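Leucyl-tRNA synthetase (Giardia intestinalis, PDB 3PZ6) probably couples leucine to tRNA(Leu) using ATP, this piece being its CP1 editing domain, thought to hydrolyse wrongly charged tRNA. Local coordinates at residues Lys15-Asn20 with Thr156-Leu161; Tyr81-Thr86 with Ile117-His122; Pro89-Gly94 with Thr185-Asp190; Asn97-Pro102 with Phe168-Glu173; Ser162-Ile167 with Glu221-Leu226. The protein carries 2 engineered substitutions. All coordinates share one frame; numbering follows the deposited sequence.

Contact 1: residues Lys15-Asn20 with Thr156-Leu161; sequences KLELIN and TVRAPL
Ile19 lies across the guanidinium of Arg158, the two side chains meeting at about a right angle. CG1 of Ile19 sits over the centre of the planar group, 4.1 Å above it. The Arg158 chain is bent at CD and NE (chi2 105°, chi3 63°). Farther along Ile19, CD1 reaches Thr156 OG1 at 3.7 Å; that hydroxyl is hydrogen-bonded to Tyr21 OH. Glu17 and Arg158 share a face of the sheet, but Glu17 OE1 stays 4.5 Å from Arg158 NH2, too far for a salt bridge. On the other face Val157 puts CG2 3.9 Å from CB of Leu16 and packs CG1 against Leu18. At the end of the pairing, the side chains of Leu16 and Pro160 cross at about a right angle, with Leu16 CD2 3.9 Å from Pro160 CD.

The backbones of 15-18 and 156-158 are antiparallel, with Glu17 and Arg158 as the hydrogen-bonded pair. The bond from Arg158 N to Glu17 O measures 2.8 Å, and that from Ile19 N to Thr156 O is 3.3 Å. Three backbone bonds thus join the segments, and Asn63 ND2 also donates to Thr156 O. The charge of Arg158 rests on a hydrocarbon, while Glu17 OE1 has a second, weak and long ion pair with Lys79. Any mutual stabilisation of Glu17 and Arg158 is therefore probably modest.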
# COMPACT_ATOMS: atom_id res chain seq x y z
N LYS A 15 -4.67 -5.21 3.65
CA LYS A 15 -5.57 -4.23 4.23
C LYS A 15 -4.80 -3.00 4.71
O LYS A 15 -4.25 -2.99 5.81
CB LYS A 15 -6.40 -4.84 5.36
CG LYS A 15 -7.52 -5.75 4.88
CD LYS A 15 -8.05 -6.64 6.00
CE LYS A 15 -8.99 -5.89 6.94
NZ LYS A 15 -9.73 -6.83 7.83
N LEU A 16 -4.77 -1.97 3.88
CA LEU A 16 -4.14 -0.72 4.24
C LEU A 16 -5.18 0.17 4.91
O LEU A 16 -6.08 0.70 4.25
CB LEU A 16 -3.55 -0.04 3.00
CG LEU A 16 -2.55 -0.83 2.15
CD1 LEU A 16 -2.28 -0.09 0.85
CD2 LEU A 16 -1.25 -1.10 2.91
N GLU A 17 -5.05 0.33 6.22
CA GLU A 17 -6.06 1.05 6.99
C GLU A 17 -5.94 2.56 6.81
O GLU A 17 -4.91 3.15 7.12
CB GLU A 17 -5.98 0.70 8.48
CG GLU A 17 -7.22 1.11 9.28
CD GLU A 17 -7.07 0.93 10.79
OE1 GLU A 17 -7.65 1.75 11.53
OE2 GLU A 17 -6.40 -0.03 11.23
N LEU A 18 -7.00 3.16 6.29
CA LEU A 18 -7.08 4.60 6.21
C LEU A 18 -7.19 5.14 7.63
O LEU A 18 -8.17 4.89 8.33
CB LEU A 18 -8.28 5.03 5.37
CG LEU A 18 -8.40 6.52 5.03
CD1 LEU A 18 -7.26 6.98 4.13
CD2 LEU A 18 -9.74 6.79 4.37
N ILE A 19 -6.15 5.84 8.06
CA ILE A 19 -6.04 6.35 9.42
C ILE A 19 -7.17 7.31 9.76
O ILE A 19 -7.46 8.24 9.01
CB ILE A 19 -4.66 7.03 9.64
CG1 ILE A 19 -3.54 6.00 9.42
CG2 ILE A 19 -4.58 7.64 11.04
CD1 ILE A 19 -2.16 6.59 9.42
N ASN A 20 -7.82 7.06 10.88
CA ASN A 20 -8.87 7.94 11.38
C ASN A 20 -8.28 8.86 12.43
O ASN A 20 -8.00 8.45 13.56
CB ASN A 20 -10.04 7.13 11.93
CG ASN A 20 -11.34 7.92 11.96
OD1 ASN A 20 -11.36 9.10 12.30
ND2 ASN A 20 -12.43 7.25 11.62
N THR A 156 -3.16 9.04 4.12
CA THR A 156 -2.23 8.25 4.91
C THR A 156 -2.88 6.96 5.38
O THR A 156 -4.03 6.96 5.80
CB THR A 156 -1.69 8.99 6.14
OG1 THR A 156 -2.77 9.34 6.99
CG2 THR A 156 -0.97 10.24 5.75
N VAL A 157 -2.12 5.88 5.29
CA VAL A 157 -2.61 4.59 5.74
C VAL A 157 -1.64 3.95 6.74
O VAL A 157 -0.47 4.32 6.81
CB VAL A 157 -2.95 3.62 4.55
CG1 VAL A 157 -4.17 4.14 3.75
CG2 VAL A 157 -1.74 3.38 3.63
N ARG A 158 -2.17 3.02 7.53
CA ARG A 158 -1.36 2.21 8.43
C ARG A 158 -1.06 0.96 7.63
O ARG A 158 -1.98 0.22 7.27
CB ARG A 158 -2.14 1.87 9.69
CG ARG A 158 -1.30 1.63 10.95
CD ARG A 158 -1.36 2.81 11.95
NE ARG A 158 -2.72 3.02 12.46
CZ ARG A 158 -3.16 4.12 13.08
NH1 ARG A 158 -2.34 5.15 13.31
NH2 ARG A 158 -4.42 4.19 13.48
N ALA A 159 0.21 0.73 7.30
CA ALA A 159 0.59 -0.43 6.51
C ALA A 159 1.02 -1.60 7.39
O ALA A 159 1.92 -1.46 8.21
CB ALA A 159 1.68 -0.09 5.53
N PRO A 160 0.37 -2.75 7.22
CA PRO A 160 0.75 -3.91 8.01
C PRO A 160 2.21 -4.31 7.82
O PRO A 160 2.75 -4.18 6.71
CB PRO A 160 -0.18 -5.01 7.49
CG PRO A 160 -0.63 -4.54 6.18
CD PRO A 160 -0.68 -3.07 6.23
N LEU A 161 2.84 -4.75 8.91
CA LEU A 161 4.21 -5.29 8.95
C LEU A 161 5.33 -4.27 8.75
O LEU A 161 6.47 -4.51 9.17
CB LEU A 161 4.36 -6.48 8.00
CG LEU A 161 4.09 -7.90 8.53
CD1 LEU A 161 3.01 -7.95 9.63
CD2 LEU A 161 3.73 -8.81 7.38

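Contact 2: residues Tyr81-Thr86 with Ile117-His122; sequences YLLAAT and IIVSEH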
# COMPACT_ATOMS: atom_id res chain seq x y z
N TYR A 81 -10.42 0.37 4.95
CA TYR A 81 -9.17 -0.15 4.41
C TYR A 81 -9.08 -0.02 2.89
O TYR A 81 -10.00 -0.43 2.18
CB TYR A 81 -9.00 -1.63 4.75
CG TYR A 81 -9.07 -1.98 6.22
CD1 TYR A 81 -7.91 -2.03 7.00
CD2 TYR A 81 -10.29 -2.27 6.83
CE1 TYR A 81 -7.97 -2.36 8.35
CE2 TYR A 81 -10.36 -2.60 8.17
CZ TYR A 81 -9.20 -2.64 8.93
OH TYR A 81 -9.28 -2.97 10.27
N LEU A 82 -7.97 0.53 2.41
CA LEU A 82 -7.60 0.36 1.01
C LEU A 82 -7.09 -1.06 0.85
O LEU A 82 -6.27 -1.51 1.65
CB LEU A 82 -6.53 1.37 0.60
CG LEU A 82 -7.01 2.73 0.07
CD1 LEU A 82 -7.65 3.56 1.16
CD2 LEU A 82 -5.84 3.47 -0.54
N LEU A 83 -7.58 -1.78 -0.15
CA LEU A 83 -7.12 -3.14 -0.39
C LEU A 83 -6.19 -3.19 -1.59
O LEU A 83 -6.56 -2.79 -2.69
CB LEU A 83 -8.29 -4.12 -0.55
CG LEU A 83 -7.97 -5.61 -0.35
CD1 LEU A 83 -8.02 -5.97 1.12
CD2 LEU A 83 -8.91 -6.51 -1.15
N ALA A 84 -4.97 -3.66 -1.36
CA ALA A 84 -3.94 -3.69 -2.38
C ALA A 84 -3.48 -5.12 -2.62
O ALA A 84 -2.91 -5.75 -1.73
CB ALA A 84 -2.76 -2.83 -1.95
N ALA A 85 -3.72 -5.61 -3.83
CA ALA A 85 -3.32 -6.97 -4.19
C ALA A 85 -1.81 -7.08 -4.23
O ALA A 85 -1.13 -6.15 -4.65
CB ALA A 85 -3.91 -7.37 -5.54
N THR A 86 -1.30 -8.23 -3.78
CA THR A 86 0.12 -8.54 -3.89
C THR A 86 0.33 -10.04 -4.01
O THR A 86 -0.44 -10.85 -3.47
CB THR A 86 0.95 -7.98 -2.69
OG1 THR A 86 2.34 -8.28 -2.87
CG2 THR A 86 0.49 -8.56 -1.37
N ILE A 117 -14.03 -1.73 2.77
CA ILE A 117 -12.87 -1.68 1.89
C ILE A 117 -13.10 -0.80 0.67
O ILE A 117 -14.23 -0.66 0.20
CB ILE A 117 -12.39 -3.09 1.44
CG1 ILE A 117 -13.50 -3.82 0.69
CG2 ILE A 117 -11.90 -3.89 2.62
CD1 ILE A 117 -12.99 -4.79 -0.33
N ILE A 118 -12.03 -0.19 0.18
CA ILE A 118 -12.08 0.61 -1.02
C ILE A 118 -11.27 -0.10 -2.09
O ILE A 118 -10.08 -0.36 -1.92
CB ILE A 118 -11.55 2.04 -0.79
CG1 ILE A 118 -12.36 2.73 0.32
CG2 ILE A 118 -11.63 2.85 -2.08
CD1 ILE A 118 -11.70 3.95 0.89
N VAL A 119 -11.95 -0.45 -3.19
CA VAL A 119 -11.34 -1.16 -4.31
C VAL A 119 -11.94 -0.70 -5.63
O VAL A 119 -12.88 0.10 -5.65
CB VAL A 119 -11.52 -2.71 -4.19
CG1 VAL A 119 -10.50 -3.31 -3.26
CG2 VAL A 119 -12.94 -3.07 -3.76
N SER A 120 -11.39 -1.20 -6.72
CA SER A 120 -12.01 -1.07 -8.03
C SER A 120 -13.26 -1.95 -8.07
O SER A 120 -13.37 -2.92 -7.32
CB SER A 120 -11.04 -1.52 -9.12
OG SER A 120 -10.77 -2.91 -9.02
N GLU A 121 -14.20 -1.59 -8.95
CA GLU A 121 -15.43 -2.35 -9.14
C GLU A 121 -15.12 -3.75 -9.64
O GLU A 121 -15.76 -4.72 -9.22
CB GLU A 121 -16.36 -1.62 -10.11
CG GLU A 121 -17.80 -2.11 -10.08
CD GLU A 121 -18.66 -1.47 -11.15
OE1 GLU A 121 -19.01 -2.18 -12.12
OE2 GLU A 121 -18.99 -0.27 -11.03
N HIS A 122 -14.14 -3.84 -10.52
CA HIS A 122 -13.62 -5.11 -11.01
C HIS A 122 -13.28 -6.06 -9.86
O HIS A 122 -13.67 -7.23 -9.88
CB HIS A 122 -12.38 -4.87 -11.88
CG HIS A 122 -11.85 -6.10 -12.53
ND1 HIS A 122 -10.86 -6.88 -11.97
CD2 HIS A 122 -12.16 -6.69 -13.71
CE1 HIS A 122 -10.59 -7.89 -12.77
NE2 HIS A 122 -11.36 -7.80 -13.84
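Leu83 packs on Val119 where two parallel strands, 81-86 and 117-120, begin to part. The two side chains lie side by side and point the same way. CB of Leu83 lies 3.6 Å from CG1 of Val119, the branch that stands anti to its own carbonyl carbon (chi1 -81°). CG of Leu83 lies anti to the backbone N (chi1 -161°) and moves off to 4.5 Å from the same Val119 CG1. At the tip the branches divide. CD2 comes back to 4.1 Å from Val119 CG1, whereas CD1 turns from the valine toward the side chain of Lys15 on the neighbouring strand 10-18.

Back along the strands, Tyr81 pairs with Ile117 and Leu82 with Ile118. Leu82 CD1 touches Ile118 CD1 at 4.1 Å on one face of the sheet; on the other, CB of Tyr81 approaches CG2 of Ile117. Tyr81 O accepts Ile118 N at 2.9 Å and also has Ile117 CA beside it, a CA-H...O contact. The next bond, Leu83 N to Ile118 O, is weak at 3.4 Å.

Chemically this is an apolar contact joined by two backbone bonds, the second weak, between strands whose axes lie at 41°. Beyond Ile118 the union depends on hydrocarbon packing between Leu83 and Val119, without a polar side-chain bond across it.

Contact 3: residues Pro89-Gly94 with Thr185-Asp190; sequences PETMVG and TSVPSD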
# COMPACT_ATOMS: atom_id res chain seq x y z
N PRO A 89 3.96 -11.40 -0.34
CA PRO A 89 3.68 -11.01 1.04
C PRO A 89 4.94 -10.85 1.91
O PRO A 89 4.88 -10.21 2.96
CB PRO A 89 2.81 -12.16 1.57
CG PRO A 89 3.21 -13.33 0.75
CD PRO A 89 3.48 -12.77 -0.62
N GLU A 90 6.06 -11.44 1.49
CA GLU A 90 7.31 -11.34 2.24
C GLU A 90 7.95 -9.95 2.15
O GLU A 90 8.75 -9.56 3.01
CB GLU A 90 8.31 -12.44 1.80
CG GLU A 90 9.02 -12.19 0.46
CD GLU A 90 8.16 -12.48 -0.77
OE1 GLU A 90 6.96 -12.83 -0.64
OE2 GLU A 90 8.71 -12.33 -1.89
N THR A 91 7.59 -9.19 1.11
CA THR A 91 8.11 -7.85 0.91
C THR A 91 7.32 -6.79 1.69
O THR A 91 7.67 -5.60 1.66
CB THR A 91 8.13 -7.45 -0.60
OG1 THR A 91 6.81 -7.51 -1.13
CG2 THR A 91 9.05 -8.35 -1.42
N MET A 92 6.27 -7.22 2.39
CA MET A 92 5.35 -6.31 3.07
C MET A 92 5.95 -5.44 4.18
O MET A 92 5.42 -4.38 4.50
CB MET A 92 4.09 -7.04 3.56
CG MET A 92 3.07 -7.37 2.45
SD MET A 92 2.66 -5.97 1.37
CE MET A 92 3.67 -6.35 -0.06
N VAL A 93 7.06 -5.88 4.75
CA VAL A 93 7.75 -5.10 5.77
C VAL A 93 8.57 -3.94 5.17
O VAL A 93 9.09 -3.10 5.90
CB VAL A 93 8.60 -6.02 6.70
CG1 VAL A 93 9.59 -6.85 5.88
CG2 VAL A 93 9.32 -5.22 7.79
N GLY A 94 8.67 -3.89 3.84
CA GLY A 94 9.46 -2.87 3.15
C GLY A 94 8.67 -1.76 2.49
O GLY A 94 9.23 -0.93 1.76
N THR A 185 0.87 -2.13 -3.79
CA THR A 185 1.84 -1.87 -2.72
C THR A 185 3.09 -1.27 -3.33
O THR A 185 3.31 -1.38 -4.54
CB THR A 185 2.23 -3.17 -1.98
OG1 THR A 185 2.92 -4.05 -2.88
CG2 THR A 185 1.01 -3.86 -1.41
N SER A 186 3.90 -0.62 -2.50
CA SER A 186 5.16 -0.07 -2.96
C SER A 186 6.31 -0.52 -2.08
O SER A 186 6.37 -0.17 -0.90
CB SER A 186 5.12 1.45 -3.04
OG SER A 186 6.36 1.96 -3.54
N VAL A 187 7.22 -1.29 -2.67
CA VAL A 187 8.42 -1.77 -1.99
C VAL A 187 9.64 -1.45 -2.86
O VAL A 187 10.14 -2.31 -3.57
CB VAL A 187 8.31 -3.28 -1.68
CG1 VAL A 187 9.47 -3.73 -0.78
CG2 VAL A 187 6.98 -3.60 -1.02
N PRO A 188 10.12 -0.19 -2.81
CA PRO A 188 11.17 0.31 -3.70
C PRO A 188 12.49 -0.45 -3.59
O PRO A 188 13.24 -0.47 -4.56
CB PRO A 188 11.38 1.75 -3.23
CG PRO A 188 10.14 2.12 -2.56
CD PRO A 188 9.61 0.88 -1.94
N SER A 189 12.77 -1.05 -2.45
CA SER A 189 14.02 -1.79 -2.28
C SER A 189 14.07 -3.05 -3.14
O SER A 189 15.15 -3.52 -3.50
CB SER A 189 14.25 -2.16 -0.82
OG SER A 189 13.22 -3.00 -0.33
N ASP A 190 12.90 -3.59 -3.48
CA ASP A 190 12.86 -4.86 -4.19
C ASP A 190 11.92 -4.96 -5.40
O ASP A 190 11.76 -6.03 -5.97
CB ASP A 190 12.62 -6.01 -3.20
CG ASP A 190 13.84 -6.28 -2.33
OD1 ASP A 190 14.62 -7.19 -2.69
OD2 ASP A 190 14.03 -5.59 -1.31
O HOH W 1 11.56 -0.88 0.79
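Val187 sets both methyls against the carbonyl oxygen of Thr91. Its CG1 stands anti to the backbone N (chi1 -172°), and this spreads the two branches over the turn: CG2 is 3.4 Å from Thr91 O, CG1 is 3.6 Å from that oxygen, and CG1 also meets Gly94 O at 3.8 Å. The valine methyls thus lie against an oxygen that already accepts Gly94 N within its own turn. The hydroxyl of Thr91 bonds to Arg88 O.

Met92 starts away from the other segment and is brought back by its bends at chi2 (-48°) and chi3 (101°). It crosses Thr185 at about a right angle, laying SD 3.9 Å from Thr185 CG2 and CE 3.7 Å from Thr185 OG1. At the far end, a water appears to bridge Gly94 O and Ser189 OG, though its position is uncertain.

Val187 and Met92 join the loop to the end of strand 183-186. Segment 89-94 appears to match the threonine-rich region of CP1 domains, and 185-190 begins on strand 183-186, which follows a Gly-Thr-Gly sequence, and runs on into a loop. As in other leucyl-tRNA synthetases, these two elements probably lie beside the editing pocket.

Contact 4: residues Asn97-Pro102 with Phe168-Glu173; sequences NCWVLP and FVLPLE
Residues Asn97-Val100 and Phe168-Pro171 run as parallel strands whose axes approach to 4.5 Å and cross at 45°, with backbone bonds alternating from Cys98 N on Phe168 O to Leu172 N on Val100 O. The middle pair consists of Leu170 N to Cys98 O, 2.7 Å, and Val100 N to Leu170 O, 3.0 Å.

Trp99 dominates the side chains. Leu172 comes over one face of the indole, CD2 4.1 Å from the centroid of the five-membered ring in a CH-pi contact. Asn97 OD1 is above the opposite face, displaced toward the rim. The six-membered ring also meets the second strand: CZ3 is 3.6 Å from Leu170 CB, and Leu170 O lies at the ring edge near its plane. Trp99 NE1 is hydrogen-bonded to Asp194 OD1 of helix 192-202, which should limit rotation of the indole.

On the reverse face Val100 and Val169 cross at about a right angle, CG1 to CG1 at 3.5 Å, and Cys98 SG packs 3.7 Å from Val169 CG2. Pro102 CG closes on Pro171 CB just past the paired region.

This is one of the parallel pairings of the mixed sheet of the CP1 editing domain, with one face packed by helix 192-202 through Trp99 and Leu172.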
# COMPACT_ATOMS: atom_id res chain seq x y z
N ASN A 97 5.14 3.32 0.74
CA ASN A 97 3.96 4.03 0.25
C ASN A 97 3.06 3.03 -0.46
O ASN A 97 3.33 1.82 -0.45
CB ASN A 97 4.36 5.16 -0.71
CG ASN A 97 5.04 4.65 -2.00
OD1 ASN A 97 4.42 4.64 -3.07
ND2 ASN A 97 6.29 4.23 -1.89
N CYS A 98 1.98 3.52 -1.06
CA CYS A 98 1.19 2.71 -1.98
C CYS A 98 0.74 3.55 -3.18
O CYS A 98 1.02 4.75 -3.23
CB CYS A 98 0.00 2.05 -1.26
SG CYS A 98 -1.21 3.20 -0.60
N TRP A 99 0.09 2.91 -4.15
CA TRP A 99 -0.22 3.53 -5.43
C TRP A 99 -1.70 3.42 -5.75
O TRP A 99 -2.31 2.38 -5.53
CB TRP A 99 0.54 2.85 -6.56
CG TRP A 99 2.03 2.77 -6.43
CD1 TRP A 99 2.77 1.63 -6.30
CD2 TRP A 99 2.97 3.86 -6.44
NE1 TRP A 99 4.10 1.93 -6.23
CE2 TRP A 99 4.26 3.29 -6.31
CE3 TRP A 99 2.84 5.25 -6.54
CZ2 TRP A 99 5.42 4.07 -6.28
CZ3 TRP A 99 4.00 6.02 -6.52
CH2 TRP A 99 5.28 5.42 -6.38
N VAL A 100 -2.27 4.51 -6.27
CA VAL A 100 -3.61 4.49 -6.86
C VAL A 100 -3.55 5.18 -8.20
O VAL A 100 -2.65 5.98 -8.44
CB VAL A 100 -4.67 5.20 -5.98
CG1 VAL A 100 -4.79 4.53 -4.60
CG2 VAL A 100 -4.39 6.69 -5.86
N LEU A 101 -4.48 4.85 -9.09
CA LEU A 101 -4.61 5.57 -10.36
C LEU A 101 -5.32 6.90 -10.10
O LEU A 101 -6.48 6.91 -9.67
CB LEU A 101 -5.37 4.75 -11.41
CG LEU A 101 -5.53 5.42 -12.78
CD1 LEU A 101 -4.19 5.59 -13.51
CD2 LEU A 101 -6.52 4.66 -13.66
N PRO A 102 -4.61 8.02 -10.34
CA PRO A 102 -5.14 9.36 -10.03
C PRO A 102 -6.50 9.63 -10.67
O PRO A 102 -7.28 10.42 -10.14
CB PRO A 102 -4.09 10.29 -10.62
CG PRO A 102 -2.83 9.49 -10.56
CD PRO A 102 -3.25 8.09 -10.89
N PHE A 168 2.00 7.24 2.76
CA PHE A 168 1.12 8.01 1.91
C PHE A 168 0.67 7.28 0.65
O PHE A 168 1.42 6.49 0.07
CB PHE A 168 1.79 9.34 1.53
CG PHE A 168 1.85 10.32 2.66
CD1 PHE A 168 0.88 11.31 2.77
CD2 PHE A 168 2.86 10.26 3.61
CE1 PHE A 168 0.93 12.23 3.81
CE2 PHE A 168 2.91 11.17 4.66
CZ PHE A 168 1.94 12.16 4.76
N VAL A 169 -0.56 7.54 0.24
CA VAL A 169 -1.09 7.03 -1.01
C VAL A 169 -0.56 7.92 -2.13
O VAL A 169 -0.80 9.12 -2.14
CB VAL A 169 -2.64 7.09 -1.02
CG1 VAL A 169 -3.19 6.67 -2.37
CG2 VAL A 169 -3.23 6.24 0.10
N LEU A 170 0.15 7.33 -3.08
CA LEU A 170 0.83 8.10 -4.10
C LEU A 170 0.37 7.75 -5.53
O LEU A 170 -0.25 6.70 -5.74
CB LEU A 170 2.35 7.94 -3.95
CG LEU A 170 2.99 8.37 -2.63
CD1 LEU A 170 4.50 8.31 -2.78
CD2 LEU A 170 2.56 9.78 -2.20
N PRO A 171 0.66 8.64 -6.50
CA PRO A 171 0.18 8.48 -7.86
C PRO A 171 1.03 7.53 -8.72
O PRO A 171 2.24 7.72 -8.86
CB PRO A 171 0.23 9.91 -8.42
CG PRO A 171 1.31 10.55 -7.68
CD PRO A 171 1.35 9.93 -6.32
N LEU A 172 0.38 6.52 -9.28
CA LEU A 172 0.99 5.69 -10.31
C LEU A 172 0.12 5.72 -11.56
O LEU A 172 -0.97 5.15 -11.58
CB LEU A 172 1.23 4.26 -9.82
CG LEU A 172 2.08 3.36 -10.73
CD1 LEU A 172 3.51 3.90 -10.92
CD2 LEU A 172 2.11 1.94 -10.20
N GLU A 173 0.61 6.37 -12.60
CA GLU A 173 -0.17 6.63 -13.82
C GLU A 173 -0.41 5.41 -14.71
O GLU A 173 -1.24 5.47 -15.62
CB GLU A 173 0.49 7.74 -14.65
CG GLU A 173 0.44 9.10 -14.00
CD GLU A 173 1.34 10.12 -14.68
OE1 GLU A 173 0.99 11.32 -14.66
OE2 GLU A 173 2.41 9.72 -15.22

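Contact 5: residues Ser162-Ile167 with Glu221-Leu226; sequences SPYEQI and EPYSPL
Tyr164 and Tyr223 form a T-shaped aromatic pair between two loops of the CP1 domain, the first of them opened by an ST turn in which Tyr164 N donates to Ser162 OG. The tight part lies around the Tyr164 ring. The edge of Tyr223 points at its face, with centroids 5.2 Å apart and planes at 74°; CD1 of Tyr223 is 3.6 Å from Tyr164 CD1, and Tyr223 CB adds a CH-pi contact over the same ring. The ring of Tyr164 is further gripped at CE2 by Leu226 CD2, 3.6 Å away, the two side chains reaching tip to tip.

Toward the surface the contact thins. Pro163, an exposed residue, offers CG to Leu226 CD2 at 3.9 Å, also tip to tip. Gln166, bent at chi2 (-88°), sends NE2 to Tyr223 OH in a weak hydrogen bond of 3.5 Å, its amide plane nearly perpendicular to the ring. That same NE2 makes another weak bond, to Glu165 OE1; the first is long but straight, the second bent.

The polar tie of the tighter part is shorter: Tyr164 OH donates to Ser224 O at 2.8 Å, in the carbonyl plane and on a lone pair.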
# COMPACT_ATOMS: atom_id res chain seq x y z
N SER A 162 5.01 -3.15 8.11
CA SER A 162 5.94 -2.03 7.96
C SER A 162 6.28 -1.40 9.31
O SER A 162 5.41 -1.25 10.18
CB SER A 162 5.33 -0.99 7.02
OG SER A 162 6.23 0.07 6.78
N PRO A 163 7.57 -1.06 9.53
CA PRO A 163 7.97 -0.30 10.71
C PRO A 163 7.52 1.16 10.65
O PRO A 163 7.59 1.86 11.65
CB PRO A 163 9.50 -0.37 10.68
CG PRO A 163 9.84 -0.69 9.27
CD PRO A 163 8.74 -1.56 8.78
N TYR A 164 7.09 1.62 9.48
CA TYR A 164 6.59 2.98 9.34
C TYR A 164 5.20 3.11 9.98
O TYR A 164 4.32 2.29 9.72
CB TYR A 164 6.55 3.39 7.87
CG TYR A 164 7.93 3.59 7.26
CD1 TYR A 164 8.84 4.49 7.82
CD2 TYR A 164 8.31 2.89 6.12
CE1 TYR A 164 10.10 4.69 7.26
CE2 TYR A 164 9.56 3.08 5.55
CZ TYR A 164 10.46 3.97 6.13
OH TYR A 164 11.71 4.17 5.57
N GLU A 165 5.03 4.12 10.83
CA GLU A 165 3.78 4.28 11.58
C GLU A 165 2.62 4.70 10.67
O GLU A 165 1.44 4.46 10.98
CB GLU A 165 3.97 5.23 12.77
CG GLU A 165 4.29 6.70 12.45
CD GLU A 165 5.70 6.95 11.88
OE1 GLU A 165 6.08 8.14 11.76
OE2 GLU A 165 6.43 5.99 11.53
N GLN A 166 2.96 5.33 9.54
CA GLN A 166 2.01 5.60 8.47
C GLN A 166 2.75 5.77 7.16
O GLN A 166 3.95 6.01 7.15
CB GLN A 166 1.17 6.85 8.77
CG GLN A 166 1.91 8.19 8.67
CD GLN A 166 2.56 8.57 9.98
OE1 GLN A 166 1.93 8.51 11.03
NE2 GLN A 166 3.83 8.96 9.92
N ILE A 167 2.04 5.64 6.05
CA ILE A 167 2.59 5.93 4.72
C ILE A 167 1.57 6.68 3.89
O ILE A 167 0.41 6.75 4.26
CB ILE A 167 3.07 4.64 3.99
CG1 ILE A 167 1.95 3.61 3.89
CG2 ILE A 167 4.32 4.07 4.66
CD1 ILE A 167 2.35 2.32 3.16
N GLU A 221 10.59 11.61 1.65
CA GLU A 221 11.89 11.69 2.33
C GLU A 221 12.02 10.91 3.64
O GLU A 221 13.06 10.32 3.89
CB GLU A 221 12.31 13.15 2.52
CG GLU A 221 12.85 13.79 1.24
CD GLU A 221 13.12 15.29 1.38
OE1 GLU A 221 13.21 15.80 2.53
OE2 GLU A 221 13.25 15.95 0.32
N PRO A 222 10.96 10.90 4.49
CA PRO A 222 11.07 10.06 5.69
C PRO A 222 10.83 8.57 5.45
O PRO A 222 10.99 7.77 6.38
CB PRO A 222 9.98 10.62 6.61
CG PRO A 222 9.38 11.80 5.90
CD PRO A 222 9.69 11.64 4.47
N TYR A 223 10.46 8.18 4.24
CA TYR A 223 10.16 6.78 3.94
C TYR A 223 11.11 6.22 2.89
O TYR A 223 10.72 5.94 1.75
CB TYR A 223 8.70 6.61 3.52
CG TYR A 223 7.75 7.40 4.38
CD1 TYR A 223 7.28 6.89 5.59
CD2 TYR A 223 7.35 8.69 4.01
CE1 TYR A 223 6.43 7.62 6.39
CE2 TYR A 223 6.51 9.44 4.81
CZ TYR A 223 6.05 8.90 6.00
OH TYR A 223 5.21 9.64 6.80
N SER A 224 12.37 6.09 3.26
CA SER A 224 13.37 5.57 2.35
C SER A 224 13.20 4.05 2.20
O SER A 224 12.71 3.39 3.12
CB SER A 224 14.76 5.87 2.88
OG SER A 224 14.99 5.12 4.06
N PRO A 225 13.63 3.50 1.05
CA PRO A 225 13.60 2.05 0.84
C PRO A 225 14.28 1.30 1.99
O PRO A 225 15.21 1.83 2.60
CB PRO A 225 14.40 1.87 -0.44
CG PRO A 225 14.20 3.14 -1.18
CD PRO A 225 14.16 4.21 -0.12
N LEU A 226 13.80 0.10 2.29
CA LEU A 226 14.30 -0.66 3.42
C LEU A 226 15.06 -1.92 3.00
O LEU A 226 14.62 -2.61 2.08
CB LEU A 226 13.13 -1.04 4.33
CG LEU A 226 12.74 -0.15 5.52
CD1 LEU A 226 13.30 1.27 5.46
CD2 LEU A 226 11.23 -0.13 5.68

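In the fold
From the N terminus, strand 10-18 opens contact 1, which closes only at 156-161, a loop that wholly contains contact 2 (81-86 with 117-122). Contacts 3 and 4 both start inside the smaller loop of contact 2 and end beyond contact 1, crossing both; contact 4 (97-102 with 168-173) lies within the span of contact 3, which closes at 185-190. Contact 5 starts at 162-167, after contacts 1 and 2 have closed, and crosses contacts 3 and 4 to end at 221-226. Contacts 1, 2 and 4 knit one mixed sheet, contact 3 ties loop 89-94 to strand 183-186, and contact 5 fastens the loop after helix 216-219 to that between strands 156-158 and 167-171.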